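Local coordinates for hypothetical protein (Staphylococcus aureus subsp. aureus, PDB 2IL5) that is of unknown function but belongs to the Activator of Hsp90 ATPase homolog 1-like family, with a Bet v 1-like fold that in relatives often holds a hydrophobic ligand, at residues 22-25 with 26-30. Residues are numbered along the deposited sequence; the frame is centred on the assembly and turned at random.
Sequences YKFS and PELVY
A serine N-cap opens helix 26-32 where the chain leaves edge strand 12-22 of the Bet v 1-like, helix-grip fold, with Ser-25 bonded to the N-H groups of Leu-28 and Val-29. Serine suits the place because its short hydroxyl can turn back on the first helical turn: a chi1 of 74° leaves OG flanked by its own N and C, and it accepts from Leu-28 N at 3.2 Å. The carbonyl of Ser-25 starts the helical bonding, its O taking Val-29 N at 3.1 Å in a nearly straight bond (N-H...O 166°); the same Leu-28 N also makes a weak, bent bond to this O. Pro-26 fits the first helical position, where its lack of an N-H costs no bond and its ring limits phi; its O already receives Tyr-30 N at 2.7 Å. Apolar contacts back up the cap. Branched Val-29 can serve two buried aromatic residues with one methyl: CG2 stands 3.9 Å from Phe-24 CB and meets Tyr-22 CD1 at 4.1 Å, obliquely to that ring. Both aromatics pack on helix 136-166, where the Phe-24 ring meets that of Tyr-162 and Tyr-22 touches Phe-158, while Val-29 also rests on Met-120 of strand 118-128. Leu-28, partly exposed, lays its CB 4.2 Å from Phe-24 CB and its CG 3.5 Å from Ser-25 OG.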
ATOM      1  N   TYR A  22      16.337  -1.732   4.283  1.00 49.33           N
ATOM      2  CA  TYR A  22      16.842  -0.425   3.888  1.00 49.12           C
ATOM      3  C   TYR A  22      17.906   0.005   4.857  1.00 49.22           C
ATOM      4  O   TYR A  22      17.915  -0.447   6.002  1.00 49.48           O
ATOM      5  CB  TYR A  22      15.724   0.615   3.890  1.00 48.85           C
ATOM      6  CG  TYR A  22      14.597   0.275   2.970  1.00 50.19           C
ATOM      7  CD1 TYR A  22      13.302   0.027   3.465  1.00 49.96           C
ATOM      8  CD2 TYR A  22      14.822   0.157   1.592  1.00 49.87           C
ATOM      9  CE1 TYR A  22      12.263  -0.303   2.596  1.00 49.71           C
ATOM     10  CE2 TYR A  22      13.806  -0.166   0.729  1.00 50.20           C
ATOM     11  CZ  TYR A  22      12.520  -0.398   1.234  1.00 50.26           C
ATOM     12  OH  TYR A  22      11.525  -0.709   0.339  1.00 49.61           O
ATOM     13  N   LYS A  23      18.780   0.891   4.386  1.00 49.10           N
ATOM     14  CA  LYS A  23      19.764   1.567   5.217  1.00 49.86           C
ATOM     15  C   LYS A  23      19.145   2.702   6.054  1.00 49.72           C
ATOM     16  O   LYS A  23      19.710   3.122   7.060  1.00 49.90           O
ATOM     17  CB  LYS A  23      20.883   2.145   4.334  1.00 50.00           C
ATOM     18  CG  LYS A  23      20.361   3.227   3.378  1.00 50.80           C
ATOM     19  CD  LYS A  23      21.424   3.800   2.488  1.00 53.47           C
ATOM     20  CE  LYS A  23      20.776   4.657   1.421  1.00 54.66           C
ATOM     21  NZ  LYS A  23      21.603   4.715   0.181  1.00 57.31           N
ATOM     22  N   PHE A  24      18.009   3.225   5.608  1.00 49.67           N
ATOM     23  CA  PHE A  24      17.309   4.298   6.325  1.00 49.59           C
ATOM     24  C   PHE A  24      16.858   3.879   7.715  1.00 48.55           C
ATOM     25  O   PHE A  24      16.564   2.716   7.912  1.00 47.82           O
ATOM     26  CB  PHE A  24      16.067   4.697   5.543  1.00 50.32           C
ATOM     27  CG  PHE A  24      16.338   5.032   4.130  1.00 51.92           C
ATOM     28  CD1 PHE A  24      17.213   6.064   3.805  1.00 54.98           C
ATOM     29  CD2 PHE A  24      15.719   4.325   3.111  1.00 53.33           C
ATOM     30  CE1 PHE A  24      17.470   6.380   2.460  1.00 56.14           C
ATOM     31  CE2 PHE A  24      15.965   4.635   1.778  1.00 53.48           C
ATOM     32  CZ  PHE A  24      16.832   5.661   1.453  1.00 54.23           C
ATOM     33  N   SER A  25      16.801   4.834   8.652  1.00 47.55           N
ATOM     34  CA  SER A  25      16.209   4.630   9.989  1.00 46.87           C
ATOM     35  C   SER A  25      14.687   4.285   9.932  1.00 46.22           C
ATOM     36  O   SER A  25      13.990   4.720   8.996  1.00 46.14           O
ATOM     37  CB  SER A  25      16.440   5.861  10.874  1.00 46.68           C
ATOM     38  OG  SER A  25      15.596   6.931  10.485  1.00 46.80           O
ATOM     39  N   PRO A  26      14.181   3.483  10.907  1.00 45.17           N
ATOM     40  CA  PRO A  26      12.738   3.152  10.952  1.00 44.87           C
ATOM     41  C   PRO A  26      11.878   4.391  10.889  1.00 44.24           C
ATOM     42  O   PRO A  26      10.883   4.416  10.189  1.00 44.34           O
ATOM     43  CB  PRO A  26      12.578   2.456  12.311  1.00 44.53           C
ATOM     44  CG  PRO A  26      13.870   1.779  12.501  1.00 44.92           C
ATOM     45  CD  PRO A  26      14.916   2.779  11.970  1.00 44.57           C
ATOM     46  N   GLU A  27      12.278   5.403  11.635  1.00 44.02           N
ATOM     47  CA  GLU A  27      11.694   6.727  11.557  1.00 43.99           C
ATOM     48  C   GLU A  27      11.561   7.330  10.155  1.00 43.53           C
ATOM     49  O   GLU A  27      10.564   7.991   9.868  1.00 43.83           O
ATOM     50  CB  GLU A  27      12.515   7.690  12.402  1.00 43.40           C
ATOM     51  CG  GLU A  27      12.423   9.124  11.907  1.00 44.59           C
ATOM     52  CD  GLU A  27      12.911  10.128  12.899  1.00 47.90           C
ATOM     53  OE1 GLU A  27      14.068  10.003  13.362  1.00 48.62           O
ATOM     54  OE2 GLU A  27      12.137  11.060  13.191  1.00 49.81           O
ATOM     55  N   LEU A  28      12.597   7.181   9.323  1.00 43.40           N
ATOM     56  CA  LEU A  28      12.552   7.701   7.938  1.00 42.89           C
ATOM     57  C   LEU A  28      11.601   6.895   7.054  1.00 42.98           C
ATOM     58  O   LEU A  28      10.857   7.475   6.269  1.00 42.93           O
ATOM     59  CB  LEU A  28      13.940   7.811   7.305  1.00 42.23           C
ATOM     60  CG  LEU A  28      14.806   9.006   7.761  1.00 41.68           C
ATOM     61  CD1 LEU A  28      16.122   8.949   7.044  1.00 40.13           C
ATOM     62  CD2 LEU A  28      14.148  10.393   7.557  1.00 40.52           C
ATOM     63  N   VAL A  29      11.621   5.569   7.197  1.00 42.71           N
ATOM     64  CA  VAL A  29      10.666   4.715   6.495  1.00 42.55           C
ATOM     65  C   VAL A  29       9.221   4.894   6.985  1.00 42.67           C
ATOM     66  O   VAL A  29       8.295   4.951   6.171  1.00 43.63           O
ATOM     67  CB  VAL A  29      11.081   3.230   6.522  1.00 42.62           C
ATOM     68  CG1 VAL A  29      10.120   2.408   5.656  1.00 40.74           C
ATOM     69  CG2 VAL A  29      12.516   3.101   5.986  1.00 41.35           C
ATOM     70  N   TYR A  30       9.034   5.001   8.300  1.00 42.50           N
ATOM     71  CA  TYR A  30       7.705   5.177   8.894  1.00 42.17           C
ATOM     72  C   TYR A  30       7.103   6.483   8.419  1.00 42.66           C
ATOM     73  O   TYR A  30       5.939   6.535   8.081  1.00 43.62           O
ATOM     74  CB  TYR A  30       7.774   5.118  10.428  1.00 40.92           C
ATOM     75  CG  TYR A  30       6.449   5.340  11.151  1.00 41.21           C
ATOM     76  CD1 TYR A  30       6.094   6.616  11.650  1.00 42.51           C
ATOM     77  CD2 TYR A  30       5.558   4.271  11.372  1.00 38.12           C
ATOM     78  CE1 TYR A  30       4.880   6.829  12.305  1.00 41.71           C
ATOM     79  CE2 TYR A  30       4.342   4.466  12.020  1.00 37.45           C
ATOM     80  CZ  TYR A  30       4.000   5.735  12.490  1.00 42.28           C
ATOM     81  OH  TYR A  30       2.790   5.905  13.166  1.00 40.98           O
TER